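Local coordinates for putative branched-chain amino acid ABC transporter, periplasmic branched-chain amino acid-binding protein (Pseudomonas protegens Pf-5, PDB 4RU0) that probably captures branched-chain amino acids or related small solutes in the periplasm and hands them to a membrane ABC transporter for uptake, at residues 345-350 with 358-363; 386-391 with 439-444; 92-97 with 127-132. One frame throughout, in Å; residues are numbered along the deposited sequence.

Contact 1: 345-350 with 358-363; sequences QGKFGK and GRWGLE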
ATOM      1  N   GLN A 345      15.805  16.494  -7.150  1.00 49.69           N
ATOM      2  CA  GLN A 345      16.144  17.898  -7.376  1.00 54.68           C
ATOM      3  C   GLN A 345      17.416  18.297  -6.632  1.00 60.19           C
ATOM      4  O   GLN A 345      18.102  19.236  -7.025  1.00 70.72           O
ATOM      5  CB  GLN A 345      14.996  18.815  -6.948  1.00 53.61           C
ATOM      6  CG  GLN A 345      13.815  18.835  -7.896  1.00 53.34           C
ATOM      7  CD  GLN A 345      12.762  19.832  -7.466  1.00 55.26           C
ATOM      8  OE1 GLN A 345      12.985  20.621  -6.553  1.00 66.08           O
ATOM      9  NE2 GLN A 345      11.608  19.804  -8.121  1.00 55.09           N
ATOM     10  N   GLY A 346      17.725  17.575  -5.559  1.00 55.53           N
ATOM     11  CA  GLY A 346      18.944  17.800  -4.808  1.00 53.02           C
ATOM     12  C   GLY A 346      20.187  17.479  -5.617  1.00 58.02           C
ATOM     13  O   GLY A 346      21.296  17.867  -5.247  1.00 63.00           O
ATOM     14  N   LYS A 347      20.008  16.770  -6.726  1.00 58.83           N
ATOM     15  CA  LYS A 347      21.131  16.438  -7.595  1.00 58.44           C
ATOM     16  C   LYS A 347      20.895  16.921  -9.030  1.00 59.72           C
ATOM     17  O   LYS A 347      21.802  16.902  -9.860  1.00 64.45           O
ATOM     18  CB  LYS A 347      21.399  14.926  -7.573  1.00 57.28           C
ATOM     19  CG  LYS A 347      22.650  14.518  -8.344  1.00 58.45           C
ATOM     20  CD  LYS A 347      23.109  13.105  -8.055  1.00 58.39           C
ATOM     21  CE  LYS A 347      24.362  12.791  -8.866  1.00 63.04           C
ATOM     22  NZ  LYS A 347      25.036  11.539  -8.432  1.00 69.33           N
ATOM     23  N   PHE A 348      19.685  17.379  -9.326  1.00 57.24           N
ATOM     24  CA  PHE A 348      19.381  17.777 -10.694  1.00 62.30           C
ATOM     25  C   PHE A 348      18.814  19.197 -10.795  1.00 70.28           C
ATOM     26  O   PHE A 348      18.514  19.673 -11.892  1.00 76.18           O
ATOM     27  CB  PHE A 348      18.417  16.768 -11.331  1.00 58.64           C
ATOM     28  CG  PHE A 348      18.947  15.353 -11.354  1.00 58.68           C
ATOM     29  CD1 PHE A 348      20.039  15.018 -12.138  1.00 47.44           C
ATOM     30  CD2 PHE A 348      18.344  14.357 -10.598  1.00 59.50           C
ATOM     31  CE1 PHE A 348      20.523  13.720 -12.162  1.00 45.75           C
ATOM     32  CE2 PHE A 348      18.827  13.059 -10.617  1.00 44.48           C
ATOM     33  CZ  PHE A 348      19.916  12.741 -11.400  1.00 44.28           C
ATOM     34  N   GLY A 349      18.683  19.873  -9.656  1.00 60.95           N
ATOM     35  CA  GLY A 349      18.277  21.268  -9.643  1.00 62.74           C
ATOM     36  C   GLY A 349      16.778  21.481  -9.681  1.00 62.34           C
ATOM     37  O   GLY A 349      16.022  20.569 -10.007  1.00 65.92           O
ATOM     38  N   LYS A 350      16.350  22.695  -9.343  1.00 64.11           N
ATOM     39  CA  LYS A 350      14.930  23.035  -9.313  1.00 64.12           C
ATOM     40  C   LYS A 350      14.343  23.061 -10.719  1.00 73.25           C
ATOM     41  O   LYS A 350      14.227  24.123 -11.330  1.00 76.89           O
ATOM     42  CB  LYS A 350      14.710  24.392  -8.637  1.00 66.45           C
ATOM     43  CG  LYS A 350      15.345  24.538  -7.259  1.00 75.95           C
ATOM     44  CD  LYS A 350      15.354  26.004  -6.826  1.00 80.27           C
ATOM     45  CE  LYS A 350      16.012  26.207  -5.465  1.00 82.69           C
ATOM     46  NZ  LYS A 350      15.189  25.679  -4.345  1.00 82.92           N
ATOM     47  N   GLY A 358      13.884  10.395 -11.778  1.00 47.40           N
ATOM     48  CA  GLY A 358      12.867  10.064 -10.802  1.00 46.95           C
ATOM     49  C   GLY A 358      13.199   8.751 -10.123  1.00 45.98           C
ATOM     50  O   GLY A 358      12.944   8.564  -8.933  1.00 45.97           O
ATOM     51  N   ARG A 359      13.781   7.840 -10.894  1.00 47.04           N
ATOM     52  CA  ARG A 359      14.217   6.552 -10.375  1.00 46.08           C
ATOM     53  C   ARG A 359      15.353   6.753  -9.376  1.00 45.25           C
ATOM     54  O   ARG A 359      15.426   6.067  -8.356  1.00 44.97           O
ATOM     55  CB  ARG A 359      14.655   5.640 -11.524  1.00 43.79           C
ATOM     56  CG  ARG A 359      14.687   4.163 -11.192  1.00 42.84           C
ATOM     57  CD  ARG A 359      15.997   3.735 -10.554  1.00 43.20           C
ATOM     58  NE  ARG A 359      17.151   4.174 -11.328  1.00 50.65           N
ATOM     59  CZ  ARG A 359      17.666   3.501 -12.350  1.00 49.42           C
ATOM     60  NH1 ARG A 359      17.123   2.349 -12.726  1.00 50.23           N
ATOM     61  NH2 ARG A 359      18.722   3.978 -12.995  1.00 50.02           N
ATOM     62  N   TRP A 360      16.235   7.703  -9.677  1.00 46.33           N
ATOM     63  CA  TRP A 360      17.352   8.020  -8.793  1.00 47.33           C
ATOM     64  C   TRP A 360      16.848   8.587  -7.472  1.00 47.91           C
ATOM     65  O   TRP A 360      17.384   8.281  -6.409  1.00 48.22           O
ATOM     66  CB  TRP A 360      18.315   9.015  -9.456  1.00 48.52           C
ATOM     67  CG  TRP A 360      19.580   9.215  -8.670  1.00 49.62           C
ATOM     68  CD1 TRP A 360      20.765   8.563  -8.850  1.00 49.75           C
ATOM     69  CD2 TRP A 360      19.775  10.106  -7.563  1.00 50.86           C
ATOM     70  NE1 TRP A 360      21.690   9.001  -7.930  1.00 51.01           N
ATOM     71  CE2 TRP A 360      21.107   9.948  -7.129  1.00 51.71           C
ATOM     72  CE3 TRP A 360      18.956  11.029  -6.899  1.00 51.47           C
ATOM     73  CZ2 TRP A 360      21.639  10.672  -6.061  1.00 53.13           C
ATOM     74  CZ3 TRP A 360      19.485  11.746  -5.836  1.00 52.87           C
ATOM     75  CH2 TRP A 360      20.816  11.564  -5.431  1.00 53.69           C
ATOM     76  N   GLY A 361      15.814   9.419  -7.554  1.00 48.15           N
ATOM     77  CA  GLY A 361      15.227  10.028  -6.375  1.00 48.82           C
ATOM     78  C   GLY A 361      14.618   8.977  -5.470  1.00 54.33           C
ATOM     79  O   GLY A 361      14.877   8.956  -4.264  1.00 53.08           O
ATOM     80  N   LEU A 362      13.810   8.099  -6.059  1.00 46.60           N
ATOM     81  CA  LEU A 362      13.203   6.994  -5.328  1.00 45.66           C
ATOM     82  C   LEU A 362      14.248   6.163  -4.600  1.00 45.60           C
ATOM     83  O   LEU A 362      14.088   5.867  -3.420  1.00 45.71           O
ATOM     84  CB  LEU A 362      12.397   6.105  -6.274  1.00 44.40           C
ATOM     85  CG  LEU A 362      11.034   6.654  -6.692  1.00 44.36           C
ATOM     86  CD1 LEU A 362      10.541   5.947  -7.929  1.00 43.39           C
ATOM     87  CD2 LEU A 362      10.038   6.496  -5.555  1.00 44.31           C
ATOM     88  N   GLU A 363      15.327   5.809  -5.296  1.00 45.56           N
ATOM     89  CA  GLU A 363      16.353   4.940  -4.721  1.00 45.57           C
ATOM     90  C   GLU A 363      17.185   5.654  -3.653  1.00 51.49           C
ATOM     91  O   GLU A 363      17.958   5.023  -2.929  1.00 47.14           O
ATOM     92  CB  GLU A 363      17.264   4.386  -5.821  1.00 45.30           C
ATOM     93  CG  GLU A 363      16.537   3.460  -6.796  1.00 46.50           C
ATOM     94  CD  GLU A 363      17.469   2.639  -7.671  1.00 47.23           C
ATOM     95  OE1 GLU A 363      18.544   3.143  -8.047  1.00 49.72           O
ATOM     96  OE2 GLU A 363      17.116   1.480  -7.989  1.00 42.88           O
TER
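The indole of Trp360 receives two neighbours on the same face: the aliphatic chain of Lys347 and the ring edge of Phe348. Lys347 lies over the benzo part, CD standing 3.5 Å from CZ2 of Trp360, while nearer the backbone its CB approaches Trp360 CH2 at 4.0 Å. Because CG of Lys347 is anti to the backbone N (chi1 -174°) and the chain stays extended beyond it, the methylenes cross the indole at about a right angle. One of them makes a CH-pi contact, with CD 3.9 Å from the centroid of the six-membered ring of Trp360. A lysine suits this place, since its carbons are greasy enough to lie on an aromatic face while its ammonium reaches onward from an exposed position. Phe348 adds an offset edge-to-face pair: its ring centroid is 5.9 Å from that of the five-membered ring of Trp360, with the planes at 81°. The nearest carbons of this pair, Phe348 CE2 and Trp360 CE3, are 4.2 Å apart. Lys347 CB also sits above the centre of the Phe348 ring, so the three side chains interlock. With an alanine here instead of Trp360, the lysine methylenes and the phenylalanine edge would probably lose their common platform, and a gap is likely to open between the helices. Beyond the contact, His364 stacks on Trp360. Gly349, next after Phe348, ends the helix with positive phi, where a side chain would press on the carbonyl O of Phe348; glycine avoids this. This is helix-helix packing across a short connection, in which the end of helix 325-348 meets helix 355-363 through aromatic and aliphatic side chains at the surface of an alpha/beta lobe of a periplasmic binding protein.

Contact 2: 386-391 with 439-444; sequences LSCRDH and VPRTCN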
ATOM      1  N   LEU A 386      15.098   3.940   1.055  1.00 46.60           N
ATOM      2  CA  LEU A 386      15.246   3.065  -0.101  1.00 45.49           C
ATOM      3  C   LEU A 386      16.683   3.010  -0.588  1.00 46.63           C
ATOM      4  O   LEU A 386      17.521   3.824  -0.200  1.00 48.98           O
ATOM      5  CB  LEU A 386      14.343   3.517  -1.247  1.00 44.90           C
ATOM      6  CG  LEU A 386      12.867   3.122  -1.208  1.00 44.05           C
ATOM      7  CD1 LEU A 386      12.103   3.930  -0.162  1.00 44.80           C
ATOM      8  CD2 LEU A 386      12.250   3.291  -2.593  1.00 43.42           C
ATOM      9  N   SER A 387      16.953   2.031  -1.440  1.00 45.12           N
ATOM     10  CA  SER A 387      18.246   1.887  -2.084  1.00 45.52           C
ATOM     11  C   SER A 387      18.034   1.144  -3.391  1.00 47.28           C
ATOM     12  O   SER A 387      16.921   0.697  -3.677  1.00 43.50           O
ATOM     13  CB  SER A 387      19.235   1.135  -1.192  1.00 46.06           C
ATOM     14  OG  SER A 387      18.935  -0.254  -1.155  1.00 47.71           O
ATOM     15  N   CYS A 388      19.093   1.012  -4.181  1.00 44.78           N
ATOM     16  CA  CYS A 388      19.030   0.222  -5.403  1.00 43.96           C
ATOM     17  C   CYS A 388      18.692  -1.230  -5.067  1.00 51.70           C
ATOM     18  O   CYS A 388      18.022  -1.922  -5.827  1.00 46.51           O
ATOM     19  CB  CYS A 388      20.352   0.301  -6.162  1.00 44.65           C
ATOM     20  SG  CYS A 388      20.580  -1.004  -7.396  1.00 75.86           S
ATOM     21  N   ARG A 389      19.150  -1.669  -3.902  1.00 43.60           N
ATOM     22  CA  ARG A 389      18.941  -3.028  -3.431  1.00 43.06           C
ATOM     23  C   ARG A 389      17.547  -3.211  -2.817  1.00 44.31           C
ATOM     24  O   ARG A 389      17.044  -4.333  -2.713  1.00 41.66           O
ATOM     25  CB  ARG A 389      20.024  -3.377  -2.404  1.00 52.04           C
ATOM     26  CG  ARG A 389      20.228  -4.850  -2.142  1.00 58.04           C
ATOM     27  CD  ARG A 389      21.071  -5.042  -0.890  1.00 61.51           C
ATOM     28  NE  ARG A 389      20.371  -4.564   0.300  1.00 58.92           N
ATOM     29  CZ  ARG A 389      19.736  -5.356   1.157  1.00 53.73           C
ATOM     30  NH1 ARG A 389      19.115  -4.841   2.212  1.00 51.51           N
ATOM     31  NH2 ARG A 389      19.727  -6.667   0.959  1.00 51.63           N
ATOM     32  N   ASP A 390      16.922  -2.105  -2.419  1.00 42.54           N
ATOM     33  CA  ASP A 390      15.665  -2.159  -1.673  1.00 42.10           C
ATOM     34  C   ASP A 390      14.641  -1.134  -2.145  1.00 41.91           C
ATOM     35  O   ASP A 390      14.652   0.016  -1.715  1.00 42.67           O
ATOM     36  CB  ASP A 390      15.936  -1.961  -0.178  1.00 44.33           C
ATOM     37  CG  ASP A 390      14.660  -1.897   0.647  1.00 46.91           C
ATOM     38  OD1 ASP A 390      13.639  -2.485   0.229  1.00 51.51           O
ATOM     39  OD2 ASP A 390      14.677  -1.256   1.719  1.00 43.44           O
ATOM     40  N   HIS A 391      13.731  -1.571  -3.006  1.00 41.02           N
ATOM     41  CA  HIS A 391      12.701  -0.690  -3.541  1.00 40.88           C
ATOM     42  C   HIS A 391      11.444  -0.651  -2.662  1.00 41.31           C
ATOM     43  O   HIS A 391      10.429  -0.061  -3.039  1.00 40.63           O
ATOM     44  CB  HIS A 391      12.341  -1.116  -4.967  1.00 40.16           C
ATOM     45  CG  HIS A 391      13.344  -0.684  -5.994  1.00 40.49           C
ATOM     46  ND1 HIS A 391      13.112  -0.789  -7.348  1.00 40.08           N
ATOM     47  CD2 HIS A 391      14.576  -0.140  -5.863  1.00 41.29           C
ATOM     48  CE1 HIS A 391      14.162  -0.325  -8.011  1.00 40.59           C
ATOM     49  NE2 HIS A 391      15.064   0.072  -7.126  1.00 41.33           N
ATOM     50  N   VAL A 439      20.188  -9.032 -16.994  1.00 33.59           N
ATOM     51  CA  VAL A 439      21.438  -8.854 -16.276  1.00 37.94           C
ATOM     52  C   VAL A 439      21.219  -7.927 -15.089  1.00 39.23           C
ATOM     53  O   VAL A 439      20.927  -6.747 -15.266  1.00 42.25           O
ATOM     54  CB  VAL A 439      22.539  -8.270 -17.170  1.00 36.48           C
ATOM     55  CG1 VAL A 439      23.823  -8.108 -16.372  1.00 38.24           C
ATOM     56  CG2 VAL A 439      22.760  -9.149 -18.387  1.00 36.89           C
ATOM     57  N   PRO A 440      21.357  -8.461 -13.872  1.00 34.96           N
ATOM     58  CA  PRO A 440      21.120  -7.656 -12.670  1.00 42.53           C
ATOM     59  C   PRO A 440      22.112  -6.503 -12.539  1.00 40.98           C
ATOM     60  O   PRO A 440      23.294  -6.672 -12.843  1.00 44.91           O
ATOM     61  CB  PRO A 440      21.296  -8.667 -11.527  1.00 35.06           C
ATOM     62  CG  PRO A 440      21.079 -10.006 -12.163  1.00 34.70           C
ATOM     63  CD  PRO A 440      21.640  -9.867 -13.550  1.00 35.36           C
ATOM     64  N   ARG A 441      21.615  -5.330 -12.196  1.00 38.15           N
ATOM     65  CA  ARG A 441      22.458  -4.196 -11.938  1.00 37.66           C
ATOM     66  C   ARG A 441      23.370  -4.538 -10.803  1.00 46.27           C
ATOM     67  O   ARG A 441      22.967  -5.182  -9.853  1.00 40.78           O
ATOM     68  CB  ARG A 441      21.629  -3.015 -11.506  1.00 37.18           C
ATOM     69  CG  ARG A 441      20.692  -2.497 -12.547  1.00 36.03           C
ATOM     70  CD  ARG A 441      20.379  -1.061 -12.248  1.00 44.07           C
ATOM     71  NE  ARG A 441      19.380  -0.922 -11.212  1.00 45.35           N
ATOM     72  CZ  ARG A 441      19.286   0.124 -10.409  1.00 47.41           C
ATOM     73  NH1 ARG A 441      20.138   1.111 -10.524  1.00 38.43           N
ATOM     74  NH2 ARG A 441      18.337   0.187  -9.497  1.00 46.37           N
ATOM     75  N   THR A 442      24.605  -4.089 -10.887  1.00 52.06           N
ATOM     76  CA  THR A 442      25.527  -4.328  -9.813  1.00 51.76           C
ATOM     77  C   THR A 442      25.477  -3.085  -8.992  1.00 57.70           C
ATOM     78  O   THR A 442      25.761  -2.007  -9.466  1.00 62.15           O
ATOM     79  CB  THR A 442      26.932  -4.530 -10.340  1.00 53.48           C
ATOM     80  OG1 THR A 442      27.311  -3.364 -11.058  1.00 53.15           O
ATOM     81  CG2 THR A 442      26.955  -5.707 -11.278  1.00 49.88           C
ATOM     82  N   CYS A 443      25.029  -3.229  -7.766  1.00 53.56           N
ATOM     83  CA  CYS A 443      25.162  -2.170  -6.806  1.00 65.00           C
ATOM     84  C   CYS A 443      26.021  -2.643  -5.635  1.00 68.96           C
ATOM     85  O   CYS A 443      26.208  -1.928  -4.672  1.00 76.80           O
ATOM     86  CB  CYS A 443      23.786  -1.669  -6.393  1.00 60.47           C
ATOM     87  SG  CYS A 443      22.736  -1.286  -7.814  1.00 78.91           S
ATOM     88  N   ASN A 444      26.543  -3.861  -5.755  1.00 74.81           N
ATOM     89  CA  ASN A 444      27.439  -4.477  -4.793  1.00 63.39           C
ATOM     90  C   ASN A 444      27.173  -4.082  -3.353  1.00 67.73           C
ATOM     91  O   ASN A 444      28.101  -3.910  -2.576  1.00 68.11           O
ATOM     92  CB  ASN A 444      28.896  -4.193  -5.162  1.00 67.62           C
ATOM     93  CG  ASN A 444      29.263  -2.729  -5.016  1.00 71.72           C
ATOM     94  OD1 ASN A 444      28.710  -2.020  -4.179  1.00 76.44           O
ATOM     95  ND2 ASN A 444      30.197  -2.267  -5.844  1.00 75.85           N
TER
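Cys388 and Cys443 are joined by a disulfide, and the guanidinium of Arg441 spreads beneath the sulfur of Cys388. The two halves of the bridge start differently: SG of Cys388 is anti to its backbone N (chi1 162°), whereas SG of Cys443 is anti to its carbonyl carbon. Between them the C-S-S-C torsion is +57°, a right-handed bridge. Arg441 bends at chi3, bringing the guanidinium in flat, with Cys388 SG 3.3 Å above its plane and offset toward the NH2 side. A large, polarisable sulfur suits the face of such a cation, because the N-H groups point outward in the plane and stay available to other partners. One edge of the guanidinium turns to the edge of the His391 ring, Arg441 NH2 being 4.0 Å from His391 NE2 and the planes 49° apart. Their closeness is probably explained by Glu363, whose OE2 lies against both, pairing with Arg441 NH2 in a salt bridge and probably hydrogen-bonded to His391 NE2. The covalent link ties the loop between strands 384-385 and 396-402 to the tail that follows helix 418-435. Helix 355-363 supplies Glu363 between the two, and Phe151 of strand 150-151 stacks on His391 from outside the pair.

Contact 3: 92-97 with 127-132; sequences ECYERF and DKIPLI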
ATOM      1  N   GLU A  92      -3.617   1.911 -21.723  1.00 34.57           N
ATOM      2  CA  GLU A  92      -3.821   3.040 -22.626  1.00 35.66           C
ATOM      3  C   GLU A  92      -3.512   4.374 -21.951  1.00 36.54           C
ATOM      4  O   GLU A  92      -3.014   5.297 -22.591  1.00 44.80           O
ATOM      5  CB  GLU A  92      -5.252   3.058 -23.158  1.00 46.38           C
ATOM      6  CG  GLU A  92      -5.586   1.886 -24.060  1.00 56.42           C
ATOM      7  CD  GLU A  92      -7.047   1.876 -24.468  1.00 66.30           C
ATOM      8  OE1 GLU A  92      -7.765   2.845 -24.123  1.00 69.18           O
ATOM      9  OE2 GLU A  92      -7.474   0.901 -25.128  1.00 67.68           O
ATOM     10  N   CYS A  93      -3.817   4.472 -20.662  1.00 36.65           N
ATOM     11  CA  CYS A  93      -3.535   5.688 -19.909  1.00 37.56           C
ATOM     12  C   CYS A  93      -2.036   5.908 -19.796  1.00 37.05           C
ATOM     13  O   CYS A  93      -1.547   7.013 -20.011  1.00 37.95           O
ATOM     14  CB  CYS A  93      -4.177   5.630 -18.518  1.00 37.77           C
ATOM     15  SG  CYS A  93      -5.937   6.047 -18.536  1.00 82.54           S
ATOM     16  N   TYR A  94      -1.314   4.839 -19.479  1.00 35.71           N
ATOM     17  CA  TYR A  94       0.135   4.891 -19.376  1.00 35.19           C
ATOM     18  C   TYR A  94       0.757   5.347 -20.689  1.00 40.20           C
ATOM     19  O   TYR A  94       1.660   6.180 -20.695  1.00 36.03           O
ATOM     20  CB  TYR A  94       0.695   3.529 -18.969  1.00 33.76           C
ATOM     21  CG  TYR A  94       2.192   3.401 -19.157  1.00 36.77           C
ATOM     22  CD1 TYR A  94       2.726   2.925 -20.353  1.00 32.76           C
ATOM     23  CD2 TYR A  94       3.073   3.753 -18.138  1.00 33.21           C
ATOM     24  CE1 TYR A  94       4.087   2.812 -20.529  1.00 32.36           C
ATOM     25  CE2 TYR A  94       4.440   3.633 -18.306  1.00 32.81           C
ATOM     26  CZ  TYR A  94       4.938   3.161 -19.504  1.00 32.40           C
ATOM     27  OH  TYR A  94       6.290   3.037 -19.682  1.00 32.12           O
ATOM     28  N   GLU A  95       0.275   4.793 -21.800  1.00 35.27           N
ATOM     29  CA  GLU A  95       0.812   5.136 -23.113  1.00 35.58           C
ATOM     30  C   GLU A  95       0.480   6.572 -23.484  1.00 37.13           C
ATOM     31  O   GLU A  95       1.238   7.225 -24.198  1.00 43.00           O
ATOM     32  CB  GLU A  95       0.283   4.179 -24.184  1.00 35.08           C
ATOM     33  CG  GLU A  95       0.808   2.760 -24.048  1.00 33.69           C
ATOM     34  CD  GLU A  95       2.294   2.646 -24.360  1.00 43.79           C
ATOM     35  OE1 GLU A  95       2.801   3.432 -25.190  1.00 42.57           O
ATOM     36  OE2 GLU A  95       2.958   1.768 -23.777  1.00 32.25           O
ATOM     37  N   ARG A  96      -0.659   7.063 -23.005  1.00 37.96           N
ATOM     38  CA  ARG A  96      -1.029   8.447 -23.252  1.00 39.61           C
ATOM     39  C   ARG A  96      -0.127   9.398 -22.461  1.00 45.30           C
ATOM     40  O   ARG A  96       0.245  10.463 -22.946  1.00 48.75           O
ATOM     41  CB  ARG A  96      -2.497   8.680 -22.898  1.00 40.44           C
ATOM     42  CG  ARG A  96      -2.845  10.132 -22.565  1.00 48.12           C
ATOM     43  CD  ARG A  96      -4.228  10.533 -23.067  1.00 52.53           C
ATOM     44  NE  ARG A  96      -5.288   9.629 -22.627  1.00 55.88           N
ATOM     45  CZ  ARG A  96      -5.788   8.644 -23.373  1.00 62.78           C
ATOM     46  NH1 ARG A  96      -5.320   8.428 -24.600  1.00 63.98           N
ATOM     47  NH2 ARG A  96      -6.754   7.865 -22.893  1.00 60.90           N
ATOM     48  N   PHE A  97       0.251   8.980 -21.257  1.00 41.49           N
ATOM     49  CA  PHE A  97       0.969   9.843 -20.329  1.00 40.18           C
ATOM     50  C   PHE A  97       2.490   9.722 -20.382  1.00 39.62           C
ATOM     51  O   PHE A  97       3.193  10.663 -20.013  1.00 44.26           O
ATOM     52  CB  PHE A  97       0.506   9.559 -18.897  1.00 44.82           C
ATOM     53  CG  PHE A  97      -0.807  10.192 -18.545  1.00 46.35           C
ATOM     54  CD1 PHE A  97      -1.302  11.252 -19.288  1.00 48.25           C
ATOM     55  CD2 PHE A  97      -1.543   9.731 -17.462  1.00 40.86           C
ATOM     56  CE1 PHE A  97      -2.509  11.844 -18.963  1.00 51.46           C
ATOM     57  CE2 PHE A  97      -2.753  10.318 -17.127  1.00 50.21           C
ATOM     58  CZ  PHE A  97      -3.235  11.375 -17.880  1.00 53.16           C
ATOM     59  N   ASP A 127      10.952   1.952 -21.135  1.00 29.39           N
ATOM     60  CA  ASP A 127      10.703   3.389 -21.285  1.00 28.80           C
ATOM     61  C   ASP A 127      11.406   4.198 -20.206  1.00 29.10           C
ATOM     62  O   ASP A 127      11.321   5.422 -20.189  1.00 34.63           O
ATOM     63  CB  ASP A 127       9.200   3.694 -21.248  1.00 27.54           C
ATOM     64  CG  ASP A 127       8.418   2.946 -22.315  1.00 39.73           C
ATOM     65  OD1 ASP A 127       9.031   2.460 -23.292  1.00 49.87           O
ATOM     66  OD2 ASP A 127       7.182   2.856 -22.179  1.00 35.68           O
ATOM     67  N   LYS A 128      12.090   3.500 -19.306  1.00 37.52           N
ATOM     68  CA  LYS A 128      12.746   4.113 -18.150  1.00 38.91           C
ATOM     69  C   LYS A 128      11.785   5.009 -17.354  1.00 37.55           C
ATOM     70  O   LYS A 128      12.079   6.177 -17.065  1.00 34.24           O
ATOM     71  CB  LYS A 128      13.987   4.888 -18.600  1.00 31.70           C
ATOM     72  CG  LYS A 128      15.053   3.973 -19.207  1.00 33.64           C
ATOM     73  CD  LYS A 128      16.271   4.736 -19.697  1.00 34.69           C
ATOM     74  CE  LYS A 128      17.342   3.780 -20.196  1.00 43.70           C
ATOM     75  NZ  LYS A 128      18.525   4.510 -20.728  1.00 54.73           N
ATOM     76  N   ILE A 129      10.635   4.441 -17.002  1.00 28.14           N
ATOM     77  CA  ILE A 129       9.656   5.126 -16.172  1.00 37.20           C
ATOM     78  C   ILE A 129       9.342   4.307 -14.920  1.00 34.21           C
ATOM     79  O   ILE A 129       8.839   3.190 -15.009  1.00 27.51           O
ATOM     80  CB  ILE A 129       8.361   5.403 -16.942  1.00 27.10           C
ATOM     81  CG1 ILE A 129       8.652   6.298 -18.145  1.00 31.71           C
ATOM     82  CG2 ILE A 129       7.332   6.045 -16.024  1.00 27.08           C
ATOM     83  CD1 ILE A 129       7.422   6.849 -18.813  1.00 33.62           C
ATOM     84  N   PRO A 130       9.648   4.869 -13.743  1.00 27.92           N
ATOM     85  CA  PRO A 130       9.440   4.157 -12.481  1.00 27.59           C
ATOM     86  C   PRO A 130       7.963   3.912 -12.210  1.00 36.17           C
ATOM     87  O   PRO A 130       7.170   4.851 -12.236  1.00 26.87           O
ATOM     88  CB  PRO A 130      10.029   5.108 -11.429  1.00 28.98           C
ATOM     89  CG  PRO A 130      10.791   6.144 -12.193  1.00 31.83           C
ATOM     90  CD  PRO A 130      10.147   6.234 -13.533  1.00 29.31           C
ATOM     91  N   LEU A 131       7.598   2.657 -11.978  1.00 29.57           N
ATOM     92  CA  LEU A 131       6.249   2.333 -11.552  1.00 25.05           C
ATOM     93  C   LEU A 131       6.218   2.282 -10.042  1.00 27.06           C
ATOM     94  O   LEU A 131       6.997   1.560  -9.426  1.00 27.03           O
ATOM     95  CB  LEU A 131       5.782   0.995 -12.129  1.00 24.17           C
ATOM     96  CG  LEU A 131       5.552   0.905 -13.638  1.00 28.18           C
ATOM     97  CD1 LEU A 131       4.914  -0.440 -13.995  1.00 23.42           C
ATOM     98  CD2 LEU A 131       4.723   2.067 -14.174  1.00 24.11           C
ATOM     99  N   ILE A 132       5.326   3.060  -9.445  1.00 27.58           N
ATOM    100  CA  ILE A 132       5.107   2.990  -8.011  1.00 26.35           C
ATOM    101  C   ILE A 132       3.807   2.252  -7.726  1.00 25.70           C
ATOM    102  O   ILE A 132       2.740   2.653  -8.190  1.00 26.39           O
ATOM    103  CB  ILE A 132       5.054   4.387  -7.369  1.00 27.86           C
ATOM    104  CG1 ILE A 132       6.401   5.098  -7.515  1.00 28.84           C
ATOM    105  CG2 ILE A 132       4.670   4.284  -5.912  1.00 28.57           C
ATOM    106  CD1 ILE A 132       6.368   6.554  -7.075  1.00 30.67           C
TER
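Tyr94 reaches from helix 87-97 to the Asp127 carboxylate, its ring passing Leu131 and Ile129 on the way. From CB the side chain sets out toward the other segment, with CG anti to the backbone N (chi1 166°), and this carries the ring toward segment 127-132. On one flank CE2 meets two aliphatic branches, Leu131 CD2 at 4.4 Å and, at the same distance from CE2, Ile129 CG2. On the other flank CE1 of Tyr94 lies 3.5 Å from Asp127 OD2. At the tip the phenol OH has Ile129 CD1 4.1 Å away and donates a hydrogen bond of 2.7 Å to Asp127 OD2. The oxygen is met on its anti side, 22° out of the carboxylate plane, and the ring and carboxylate are nearly coplanar, 13° apart. Tyrosine fits because one residue supplies both a flat apolar body for the buried part and a hydroxyl for the polar end. Asp127 sits just where helix 114-126 gives way to a Schellman motif, in which Lys128 takes positive phi before the chain runs into strand 131-132. Tyr109 packs edge-to-face with Tyr94. Glu95 OE2 comes within 4.6 Å of Asp127 OD2, a like-charge approach that is probably eased by Arg123 and Lys98, which form salt bridges with Glu95. Chemically, a buried phenol is satisfied by an acceptor at the margin of an apolar cluster. Donation from Tyr94 would tend to stabilise the charged form of Asp127, while the neighbouring glutamate would tend to oppose it, though Lys98, a long, weak partner of Asp127, probably offsets this.

From the N terminus, contact 3 comes first, joining helix 87-97 to the strand entry at 127-132 and closing a loop that contains all of helix 114-126. Contact 1 then closes a short turn between consecutive helices, and contact 2 a longer loop that brings the C-terminal tail back to 386-391. The three loops follow one another in series; none nests in or crosses another. They meet at segment 358-363: Leu362 packs its side chain on Pro130 and Ile132 of contact 3, while its carbonyl O lies against Leu386 CB of contact 2. Contacts 2 and 3 do not touch, their nearest atoms being about 7 Å apart; helix 355-363, touching both, links them indirectly.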